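Local coordinates for protein beta-gamma-crystallin (Geodia cydonium, PDB 4IAU) that is of unknown function but binds calcium and adopts the Greek-key fold of the beta/gamma-crystallin family, at residues Gln22-Thr27 with Gln43-Asn48; Leu56-Asp61 with Asp68-Pro73; Pro78-Gln83 with Gly96-Leu101; Thr87-Val92 with Ser115-Gln120. All coordinates share one frame; numbering follows the deposited sequence. Where two conformers were deposited one is given.

Contact 1: Gln22-Thr27 with Gln43-Asn48; sequences QTNITT and QQANYN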
# COMPACT_ATOMS: atom_id res chain seq x y z
N GLN A 22 -11.09 0.15 4.15
CA GLN A 22 -12.37 0.59 3.67
C GLN A 22 -12.37 0.63 2.15
O GLN A 22 -11.80 1.56 1.55
CB GLN A 22 -12.72 1.98 4.26
CG GLN A 22 -12.66 1.98 5.78
CD GLN A 22 -13.63 1.07 6.48
OE1 GLN A 22 -14.80 0.94 6.13
NE2 GLN A 22 -13.15 0.41 7.54
N THR A 23 -12.97 -0.36 1.51
CA THR A 23 -13.02 -0.46 0.08
C THR A 23 -13.95 0.54 -0.56
O THR A 23 -13.82 0.87 -1.75
CB THR A 23 -13.52 -1.89 -0.37
OG1 THR A 23 -14.77 -2.14 0.33
CG2 THR A 23 -12.59 -2.97 0.04
N ASN A 24 -14.94 0.98 0.21
CA ASN A 24 -15.91 2.01 -0.18
C ASN A 24 -16.15 2.85 1.09
O ASN A 24 -15.95 2.35 2.19
CB ASN A 24 -17.22 1.44 -0.64
CG ASN A 24 -17.17 0.54 -1.81
OD1 ASN A 24 -17.09 0.98 -2.97
ND2 ASN A 24 -17.22 -0.75 -1.52
N ILE A 25 -16.59 4.07 0.90
CA ILE A 25 -16.90 4.94 2.04
C ILE A 25 -18.03 5.84 1.56
O ILE A 25 -17.89 6.53 0.57
CB ILE A 25 -15.61 5.65 2.56
CG1 ILE A 25 -15.94 6.46 3.80
CG2 ILE A 25 -14.91 6.49 1.54
CD1 ILE A 25 -16.26 5.60 4.99
N THR A 26 -19.14 5.89 2.29
CA THR A 26 -20.27 6.74 1.84
C THR A 26 -20.02 8.21 2.14
O THR A 26 -20.29 9.10 1.33
CB THR A 26 -21.58 6.24 2.45
OG1 THR A 26 -21.91 4.98 1.86
CG2 THR A 26 -22.69 7.19 2.05
N THR A 27 -19.43 8.48 3.29
CA THR A 27 -19.17 9.81 3.75
C THR A 27 -18.02 10.43 2.96
O THR A 27 -17.05 9.76 2.67
CB THR A 27 -18.79 9.79 5.24
OG1 THR A 27 -19.92 9.38 6.01
CG2 THR A 27 -18.43 11.18 5.77
N GLN A 43 -8.50 7.98 -4.72
CA GLN A 43 -9.60 8.75 -5.30
C GLN A 43 -10.78 7.89 -5.72
O GLN A 43 -11.93 8.37 -5.72
CB GLN A 43 -9.02 9.54 -6.50
CG GLN A 43 -10.02 10.41 -7.19
CD GLN A 43 -9.38 11.28 -8.22
OE1 GLN A 43 -8.41 10.86 -8.90
NE2 GLN A 43 -9.88 12.48 -8.37
N GLN A 44 -10.54 6.64 -6.12
CA GLN A 44 -11.57 5.72 -6.52
C GLN A 44 -11.77 4.65 -5.47
O GLN A 44 -10.87 4.31 -4.70
CB GLN A 44 -11.22 5.02 -7.85
CG GLN A 44 -10.88 5.94 -8.98
CD GLN A 44 -10.41 5.19 -10.21
OE1 GLN A 44 -9.60 4.27 -10.12
NE2 GLN A 44 -10.95 5.58 -11.36
N ALA A 45 -12.97 4.05 -5.49
CA ALA A 45 -13.26 2.85 -4.67
C ALA A 45 -12.33 1.72 -5.05
O ALA A 45 -11.71 1.69 -6.11
CB ALA A 45 -14.71 2.45 -4.86
N ASN A 46 -12.23 0.76 -4.13
CA ASN A 46 -11.45 -0.43 -4.43
C ASN A 46 -10.01 -0.08 -4.78
O ASN A 46 -9.37 -0.76 -5.59
CB ASN A 46 -12.12 -1.33 -5.49
CG ASN A 46 -13.55 -1.61 -5.08
OD1 ASN A 46 -13.85 -1.99 -3.94
ND2 ASN A 46 -14.46 -1.35 -5.99
N TYR A 47 -9.48 0.94 -4.13
CA TYR A 47 -8.05 1.21 -4.16
C TYR A 47 -7.59 1.48 -5.57
O TYR A 47 -6.55 1.00 -6.04
CB TYR A 47 -7.23 0.13 -3.47
CG TYR A 47 -7.91 -0.37 -2.19
CD1 TYR A 47 -8.24 0.50 -1.17
CD2 TYR A 47 -8.28 -1.72 -2.06
CE1 TYR A 47 -8.88 0.08 -0.03
CE2 TYR A 47 -8.92 -2.15 -0.91
CZ TYR A 47 -9.23 -1.24 0.12
OH TYR A 47 -9.85 -1.60 1.29
N ASN A 48 -8.32 2.34 -6.29
CA ASN A 48 -7.93 2.77 -7.63
C ASN A 48 -7.86 1.62 -8.61
O ASN A 48 -7.11 1.63 -9.58
CB ASN A 48 -6.67 3.62 -7.66
CG ASN A 48 -6.90 5.01 -7.14
OD1 ASN A 48 -8.04 5.46 -6.95
ND2 ASN A 48 -5.80 5.75 -6.93
O HOH W 1 -17.31 -0.59 -5.28

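Contact 2: Leu56-Asp61 with Asp68-Pro73; sequences LWIKLD and DLPFTP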
# COMPACT_ATOMS: atom_id res chain seq x y z
N LEU A 56 -5.75 9.58 -8.39
CA LEU A 56 -5.00 10.21 -7.31
C LEU A 56 -4.94 9.29 -6.09
O LEU A 56 -5.83 8.49 -5.83
CB LEU A 56 -5.62 11.56 -6.92
CG LEU A 56 -5.76 12.60 -8.03
CD1 LEU A 56 -6.51 13.79 -7.53
CD2 LEU A 56 -4.40 12.98 -8.62
N TRP A 57 -3.84 9.42 -5.37
CA TRP A 57 -3.55 8.65 -4.19
C TRP A 57 -2.64 9.43 -3.30
O TRP A 57 -1.88 10.29 -3.77
CB TRP A 57 -2.91 7.29 -4.62
CG TRP A 57 -1.57 7.54 -5.26
CD1 TRP A 57 -1.36 7.91 -6.57
CD2 TRP A 57 -0.29 7.51 -4.62
NE1 TRP A 57 -0.01 8.11 -6.77
CE2 TRP A 57 0.66 7.88 -5.61
CE3 TRP A 57 0.16 7.23 -3.34
CZ2 TRP A 57 2.02 7.95 -5.31
CZ3 TRP A 57 1.52 7.31 -3.04
CH2 TRP A 57 2.41 7.66 -4.05
N ILE A 58 -2.61 9.07 -2.01
CA ILE A 58 -1.65 9.66 -1.09
C ILE A 58 -1.38 8.66 0.03
O ILE A 58 -2.31 8.06 0.55
CB ILE A 58 -2.09 11.03 -0.57
CG1 ILE A 58 -0.98 11.66 0.28
CG2 ILE A 58 -3.40 10.96 0.20
CD1 ILE A 58 -1.20 13.13 0.55
N LYS A 59 -0.12 8.51 0.41
CA LYS A 59 0.31 7.72 1.52
C LYS A 59 0.63 8.66 2.69
O LYS A 59 1.41 9.60 2.50
CB LYS A 59 1.53 6.86 1.15
CG LYS A 59 2.03 6.00 2.31
CD LYS A 59 3.20 5.06 2.11
CE LYS A 59 4.52 5.69 2.42
NZ LYS A 59 4.73 6.27 3.76
N LEU A 60 0.07 8.40 3.85
CA LEU A 60 0.26 9.22 5.01
C LEU A 60 0.73 8.42 6.22
O LEU A 60 0.27 7.34 6.52
CB LEU A 60 -1.06 9.95 5.38
CG LEU A 60 -1.55 10.94 4.32
CD1 LEU A 60 -2.92 11.49 4.72
CD2 LEU A 60 -0.55 12.07 4.15
N ASP A 61 1.70 9.06 6.90
CA ASP A 61 2.30 8.53 8.12
C ASP A 61 1.68 9.19 9.34
O ASP A 61 0.91 10.15 9.26
CB ASP A 61 3.79 8.76 8.06
CG ASP A 61 4.51 8.03 6.94
OD1 ASP A 61 3.99 7.13 6.24
OD2 ASP A 61 5.67 8.39 6.74
N ASP A 68 -5.70 18.96 5.68
CA ASP A 68 -6.48 18.70 4.52
C ASP A 68 -5.98 17.48 3.74
O ASP A 68 -4.76 17.35 3.51
CB ASP A 68 -6.47 19.90 3.58
CG ASP A 68 -7.21 21.09 4.05
OD1 ASP A 68 -7.97 21.02 5.04
OD2 ASP A 68 -7.02 22.18 3.48
N LEU A 69 -6.89 16.69 3.25
CA LEU A 69 -6.63 15.70 2.21
C LEU A 69 -6.58 16.37 0.85
O LEU A 69 -7.21 17.41 0.64
CB LEU A 69 -7.77 14.68 2.23
CG LEU A 69 -7.79 13.73 3.38
CD1 LEU A 69 -9.19 13.17 3.63
CD2 LEU A 69 -6.78 12.63 3.11
N PRO A 70 -5.85 15.80 -0.11
CA PRO A 70 -5.72 16.40 -1.44
C PRO A 70 -6.95 16.17 -2.35
O PRO A 70 -7.06 16.80 -3.39
CB PRO A 70 -4.50 15.77 -2.02
CG PRO A 70 -4.32 14.51 -1.29
CD PRO A 70 -4.92 14.64 0.09
N PHE A 71 -7.80 15.23 -2.01
CA PHE A 71 -8.98 14.84 -2.73
C PHE A 71 -9.91 14.15 -1.74
O PHE A 71 -9.49 13.75 -0.67
CB PHE A 71 -8.67 13.92 -3.95
CG PHE A 71 -7.86 12.70 -3.53
CD1 PHE A 71 -8.48 11.56 -3.02
CD2 PHE A 71 -6.47 12.69 -3.63
CE1 PHE A 71 -7.75 10.51 -2.54
CE2 PHE A 71 -5.76 11.58 -3.18
CZ PHE A 71 -6.38 10.50 -2.65
N THR A 72 -11.16 13.97 -2.16
CA THR A 72 -12.11 13.24 -1.33
C THR A 72 -11.87 11.75 -1.51
O THR A 72 -11.99 11.25 -2.62
CB THR A 72 -13.54 13.53 -1.80
OG1 THR A 72 -13.71 14.95 -1.76
CG2 THR A 72 -14.55 12.86 -0.89
N PRO A 73 -11.48 11.01 -0.47
CA PRO A 73 -11.20 9.59 -0.68
C PRO A 73 -12.48 8.81 -1.00
O PRO A 73 -13.53 9.05 -0.42
CB PRO A 73 -10.58 9.14 0.61
CG PRO A 73 -10.29 10.33 1.43
CD PRO A 73 -11.15 11.46 0.88

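Contact 3: Pro78-Gln83 with Gly96-Leu101; sequences PVKTFQ and GKELDL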
# COMPACT_ATOMS: atom_id res chain seq x y z
N PRO A 78 -4.88 0.58 5.65
CA PRO A 78 -3.60 0.59 6.33
C PRO A 78 -2.60 -0.27 5.56
O PRO A 78 -2.92 -1.17 4.80
CB PRO A 78 -3.93 -0.01 7.70
CG PRO A 78 -5.05 -1.00 7.40
CD PRO A 78 -5.86 -0.34 6.34
N VAL A 79 -1.32 0.01 5.83
CA VAL A 79 -0.24 -0.80 5.34
C VAL A 79 0.11 -1.76 6.48
O VAL A 79 0.80 -1.41 7.44
CB VAL A 79 0.97 0.04 4.91
CG1 VAL A 79 2.08 -0.86 4.35
CG2 VAL A 79 0.56 1.10 3.86
N LYS A 80 -0.39 -2.99 6.42
CA LYS A 80 -0.40 -3.83 7.60
C LYS A 80 0.97 -4.47 7.89
O LYS A 80 1.18 -5.02 8.97
CB LYS A 80 -1.48 -4.94 7.51
CG LYS A 80 -2.88 -4.34 7.42
CD LYS A 80 -3.95 -5.40 7.70
CE LYS A 80 -3.95 -6.50 6.67
NZ LYS A 80 -3.96 -6.08 5.24
N THR A 81 1.92 -4.32 6.98
CA THR A 81 3.29 -4.74 7.24
C THR A 81 4.17 -3.61 7.71
O THR A 81 5.40 -3.84 7.81
CB THR A 81 3.88 -5.46 6.00
OG1 THR A 81 4.00 -4.51 5.01
CG2 THR A 81 3.10 -6.71 5.66
N PHE A 82 3.61 -2.47 8.06
CA PHE A 82 4.38 -1.43 8.75
C PHE A 82 5.07 -2.09 9.95
O PHE A 82 4.39 -2.76 10.76
CB PHE A 82 3.40 -0.37 9.15
CG PHE A 82 4.01 0.73 10.01
CD1 PHE A 82 5.06 1.48 9.58
CD2 PHE A 82 3.54 1.00 11.26
CE1 PHE A 82 5.62 2.50 10.36
CE2 PHE A 82 4.01 2.04 12.06
CZ PHE A 82 5.03 2.80 11.56
N GLN A 83 6.37 -1.93 10.06
CA GLN A 83 7.16 -2.48 11.16
C GLN A 83 7.22 -4.00 11.20
O GLN A 83 7.56 -4.56 12.28
CB GLN A 83 6.64 -1.96 12.51
CG GLN A 83 6.69 -0.45 12.65
CD GLN A 83 6.15 0.03 13.98
OE1 GLN A 83 5.37 -0.67 14.63
NE2 GLN A 83 6.55 1.21 14.40
N GLY A 96 -5.05 -1.42 -6.14
CA GLY A 96 -5.56 -2.76 -6.41
C GLY A 96 -5.26 -3.76 -5.33
O GLY A 96 -4.94 -3.45 -4.18
N LYS A 97 -5.36 -5.04 -5.71
CA LYS A 97 -5.18 -6.15 -4.77
C LYS A 97 -3.82 -6.04 -4.12
O LYS A 97 -2.80 -5.85 -4.79
CB LYS A 97 -5.29 -7.45 -5.54
CG LYS A 97 -5.28 -8.69 -4.68
CD LYS A 97 -5.65 -9.96 -5.36
CE LYS A 97 -7.13 -10.22 -5.56
NZ LYS A 97 -7.39 -11.68 -5.31
N GLU A 98 -3.78 -6.23 -2.79
CA GLU A 98 -2.54 -6.23 -2.04
C GLU A 98 -2.24 -7.64 -1.50
O GLU A 98 -3.12 -8.51 -1.37
CB GLU A 98 -2.58 -5.24 -0.86
CG GLU A 98 -3.50 -5.65 0.27
CD GLU A 98 -3.56 -4.71 1.44
OE1 GLU A 98 -2.62 -3.89 1.63
OE2 GLU A 98 -4.57 -4.75 2.18
N LEU A 99 -0.97 -7.83 -1.16
CA LEU A 99 -0.48 -9.05 -0.56
C LEU A 99 0.58 -8.69 0.46
O LEU A 99 1.59 -8.05 0.15
CB LEU A 99 0.12 -9.99 -1.61
CG LEU A 99 0.75 -11.25 -1.07
CD1 LEU A 99 -0.29 -12.17 -0.46
CD2 LEU A 99 1.54 -11.92 -2.19
N ASP A 100 0.36 -9.08 1.73
CA ASP A 100 1.29 -8.85 2.79
C ASP A 100 2.33 -9.98 2.88
O ASP A 100 2.00 -11.17 2.84
CB ASP A 100 0.57 -8.80 4.13
CG ASP A 100 -0.30 -7.54 4.31
OD1 ASP A 100 0.04 -6.50 3.72
OD2 ASP A 100 -1.28 -7.62 5.06
N LEU A 101 3.60 -9.57 3.01
CA LEU A 101 4.75 -10.43 3.19
C LEU A 101 5.42 -10.12 4.51
O LEU A 101 6.33 -9.29 4.60
CB LEU A 101 5.81 -10.31 2.08
CG LEU A 101 5.56 -11.12 0.81
CD1 LEU A 101 4.30 -10.74 0.05
CD2 LEU A 101 6.76 -11.06 -0.09
O HOH W 2 -2.07 -1.32 2.01
O HOH W 3 -4.99 -3.02 4.27
O HOH W 4 -1.65 -4.39 4.21
O HOH W 5 -5.06 -7.51 2.87

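Contact 4: Thr87-Val92 with Ser115-Gln120; sequences TLYKHV and SALISQ. With CA (calcium ion), chain B.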
# COMPACT_ATOMS: atom_id res chain seq x y z
N THR A 87 4.60 -5.07 1.72
CA THR A 87 3.30 -5.29 1.06
C THR A 87 3.49 -5.01 -0.43
O THR A 87 4.12 -4.04 -0.80
CB THR A 87 2.18 -4.42 1.65
OG1 THR A 87 1.98 -4.76 2.99
CG2 THR A 87 0.85 -4.62 0.96
N LEU A 88 2.93 -5.92 -1.25
CA LEU A 88 2.94 -5.86 -2.69
C LEU A 88 1.55 -5.45 -3.21
O LEU A 88 0.55 -5.83 -2.59
CB LEU A 88 3.32 -7.21 -3.28
CG LEU A 88 4.62 -7.80 -2.73
CD1 LEU A 88 4.86 -9.15 -3.41
CD2 LEU A 88 5.78 -6.87 -2.93
N TYR A 89 1.52 -4.77 -4.33
CA TYR A 89 0.27 -4.25 -4.89
C TYR A 89 0.19 -4.56 -6.37
O TYR A 89 1.20 -4.53 -7.11
CB TYR A 89 0.20 -2.74 -4.67
CG TYR A 89 0.23 -2.35 -3.23
CD1 TYR A 89 -0.93 -2.23 -2.49
CD2 TYR A 89 1.44 -2.06 -2.58
CE1 TYR A 89 -0.91 -1.86 -1.14
CE2 TYR A 89 1.47 -1.70 -1.25
CZ TYR A 89 0.29 -1.60 -0.53
OH TYR A 89 0.39 -1.23 0.80
N LYS A 90 -1.03 -4.85 -6.81
CA LYS A 90 -1.26 -5.22 -8.22
C LYS A 90 -1.02 -4.04 -9.15
O LYS A 90 -0.53 -4.23 -10.26
CB LYS A 90 -2.70 -5.71 -8.38
CG LYS A 90 -3.03 -6.15 -9.79
CD LYS A 90 -4.45 -6.65 -9.94
CE LYS A 90 -4.72 -7.15 -11.32
NZ LYS A 90 -6.17 -7.55 -11.46
N HIS A 91 -1.35 -2.82 -8.76
CA HIS A 91 -1.22 -1.66 -9.63
C HIS A 91 -0.06 -0.77 -9.16
O HIS A 91 0.38 -0.85 -8.01
CB HIS A 91 -2.49 -0.86 -9.69
CG HIS A 91 -3.66 -1.61 -10.15
ND1 HIS A 91 -3.61 -2.50 -11.19
CD2 HIS A 91 -4.91 -1.62 -9.67
CE1 HIS A 91 -4.81 -3.02 -11.35
NE2 HIS A 91 -5.64 -2.51 -10.45
N VAL A 92 0.39 0.06 -10.09
CA VAL A 92 1.31 1.13 -9.71
C VAL A 92 0.64 1.98 -8.62
O VAL A 92 -0.57 1.98 -8.42
CB VAL A 92 1.71 2.00 -10.89
CG1 VAL A 92 2.51 1.20 -11.93
CG2 VAL A 92 0.51 2.71 -11.54
N SER A 115 3.77 -2.51 -7.72
CA SER A 115 4.38 -1.59 -6.77
C SER A 115 4.52 -2.30 -5.43
O SER A 115 3.97 -3.39 -5.21
CB SER A 115 3.61 -0.27 -6.63
OG SER A 115 2.29 -0.48 -6.14
N ALA A 116 5.28 -1.67 -4.50
CA ALA A 116 5.52 -2.29 -3.21
C ALA A 116 5.92 -1.23 -2.19
O ALA A 116 6.57 -0.25 -2.53
CB ALA A 116 6.62 -3.33 -3.25
N LEU A 117 5.58 -1.51 -0.93
CA LEU A 117 6.09 -0.79 0.21
C LEU A 117 6.86 -1.76 1.08
O LEU A 117 6.29 -2.73 1.57
CB LEU A 117 4.95 -0.15 1.03
CG LEU A 117 4.22 0.95 0.29
CD1 LEU A 117 2.95 1.37 1.06
CD2 LEU A 117 5.11 2.16 0.07
N ILE A 118 8.17 -1.49 1.28
CA ILE A 118 8.98 -2.34 2.14
C ILE A 118 9.23 -1.55 3.42
O ILE A 118 9.93 -0.53 3.40
CB ILE A 118 10.29 -2.80 1.50
CG1 ILE A 118 10.02 -3.52 0.18
CG2 ILE A 118 11.03 -3.69 2.48
CD1 ILE A 118 11.24 -4.08 -0.53
N SER A 119 8.66 -2.01 4.53
CA SER A 119 8.87 -1.34 5.81
C SER A 119 10.04 -1.92 6.58
O SER A 119 10.74 -1.19 7.29
CB SER A 119 7.61 -1.38 6.67
OG SER A 119 7.82 -0.74 7.93
N GLN A 120 10.27 -3.22 6.50
CA GLN A 120 11.29 -3.87 7.29
C GLN A 120 11.89 -4.99 6.48
O GLN A 120 11.19 -5.66 5.73
CB GLN A 120 10.69 -4.46 8.58
CG GLN A 120 11.66 -4.73 9.68
CD GLN A 120 10.94 -5.38 10.86
OE1 GLN A 120 10.74 -4.74 11.93
NE2 GLN A 120 10.29 -6.52 10.87
CA CA B . 0.05 -5.05 -12.31
O HOH W 6 -1.68 -6.43 -13.11

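Contact 1: Gln22-Thr27 with Gln43-Asn48
Thr23 and Asn46 join two connections in the N-terminal half of this Greek-key protein: the loop between strands 15-18 and 31-36, and the tight turn after strand 38-42. From Asn46 to Asn48 three successive residues have positive phi and psi, the left-handed helical region, and the amide of Asn46, at the start of this left-handed run, faces the loop. Asn46 N donates to Thr23 O over 2.9 Å; the N-H...O angle of 169° makes the bond nearly straight, and the donor lies in the carbonyl plane. Beside it, Ala45 CB makes a van der Waals contact with Asn24 OD1 at 3.4 Å. Asn24 OD1 itself accepts from a water at 2.8 Å, which in turn accepts from Asn46 ND2 at 3.0 Å, so the two asparagine amides are linked indirectly. Tyr47 reaches the loop with the far end of its ring: CE1 is 3.6 Å from Gln22 O, while OH, hydrogen-bonded to Glu21, lies 3.3 Å from Thr23 CG2 in one of two deposited Thr23 conformers. Arg77 makes a cation-pi contact with the same ring. The direct polar link thus runs from backbone to backbone, whereas the asparagine side chains meet through water at the surface.

Contact 2: Leu56-Asp61 with Asp68-Pro73
Phe71 lies against the start of strand 57-61, and its atoms can be traced outward along Leu56, Trp57 and Ile58. CB is 4.2 Å from Leu56 CD1. With chi1 at 54°, CG is flanked by both N and C of its own backbone, and beyond it CD2 comes to 3.6 Å from Leu56 CB; the two side chains run antiparallel past one another. CE2 then meets the strand backbone, 3.6 Å from Trp57 N. At the tip, CZ is 3.7 Å from Trp57 CA and touches the CG2 branch of Ile58, while Ile58 N lies at the ring edge near its plane. Leu56, just before the strand, and Ile58 and Leu60 within it aim their CB atoms at the loop, whereas the CB of Trp57 points away. Strand 57-61 borders a three-stranded antiparallel sheet beside strand 38-42, and the loop carrying Phe71 leads from strand 67-68 of the other N-terminal sheet to strand 75-78 of this one. Ile58 sets two branches against Pro70 CG, CD1 at 3.9 Å and CG2 at 4.0 Å. Farther along, Leu60 CD1 and Leu69 CD2 approach to 4.3 Å, with Val32 of strand 31-36 against both leucines.

Contact 3: Pro78-Gln83 with Gly96-Leu101
Thr81 and Asp100 bring the two backbones nearest, CA to CA 6.4 Å, and from Pro78 to Thr81 the chain runs 27° from strand 98-101, end to end. A type I turn from Val79 to Phe82 is closed by the bond from Phe82 N to Val79 O. The methyl of Thr81, CG2, touches Asp100 CB at 3.6 Å. Lys80 reaches across at about a right angle to both acids, its chain bent at chi3 and chi4, in one of two deposited conformers. In that conformer NZ donates to Asp100 OD2 at 3.1 Å, met on the syn side 19° out of the carboxylate plane, and forms a longer salt bridge with Glu98 OE2 at 3.4 Å. A water accepting from NZ also donates to Glu98 OE2. Independently of NZ, another joins Pro78 O to Glu98 OE1. A third takes Lys80 N and NZ as donors and gives to Glu98 OE1 and Asp100 OD1. The lysine charge probably offsets the two carboxylates. Thr87 OG1, from strand 86-89, hydrogen-bonds both Asp100 OD1 and Thr81 OG1. Linking the two Greek-key halves, the turn leaves strand 75-78, rests Val79 on strand 38-42 and Tyr89, and lies beside outermost strand 98-101 before strand 86-89.

Contact 4: Thr87-Val92 with Ser115-Gln120
Thr87, Leu88 and Tyr89 pair with Leu117, Ala116 and Ser115 in a buried antiparallel strand contact inside the C-terminal sheet, where strand 86-89 runs between 98-101 and 115-118. The axes of the short segments 87-89 and 115-118 approach to 4.7 Å, with 167° between their N-to-C directions. Thr87 with Leu117 is a hydrogen-bonded pair: Thr87 N to Leu117 O and Leu117 N to Thr87 O both measure 2.9 Å. Leu88 with Ala116 is non-hydrogen-bonded, and Tyr89 with Ser115 again hydrogen-bonded, though Ser115 N to Tyr89 O is weak at 3.3 Å. On one face Leu88 CD2 meets Ala116 CB at 3.7 Å, and Met159 of strand 158-161 packs on Leu88. On the other, Tyr89 and Leu117 cross obliquely, Tyr89 OH 3.7 Å from Leu117 CD1, and both touch Ile40 of the N-terminal half, consistent with an interdomain interface. Past the paired strands the first segment turns to the calcium site of this beta/gamma-crystallin domain: Lys90 O binds the ion at 2.3 Å alongside a water, Gly112, Ser114 and Asp154. Ser114 and Ser115 resemble the Ser/Thr-Ser end of the family's calcium motif. Ser115 CB and OG reach over the turn; with chi1 at 62°, OG lies between the backbone N and the carbonyl carbon, donates to His91 O at 2.7 Å in the carbonyl plane, and also hydrogen-bonds Phe94 N.

How the contacts relate
From the N terminus, contact 1 opens in the loop after strand 15-18 and closes at segment 43-48, spanning strands 31-36 and 38-42. Contact 2 follows in series, closing the short excursion from strand 57-61 to the loop before strand 75-78; it adjoins contact 1 where Gln43 N and Asn48 ND2 both meet Leu56 O. Contacts 3 and 4 come later and cross, since their segments alternate along the chain, and both reach the C-terminal sheet with centres about 7 Å apart. Between the halves, a probable hydrogen bond, Tyr47 O with Gly96 N, links contacts 1 and 3; Lys59 CD, in one of two conformers, packs on Leu117 CD1 between contacts 2 and 4.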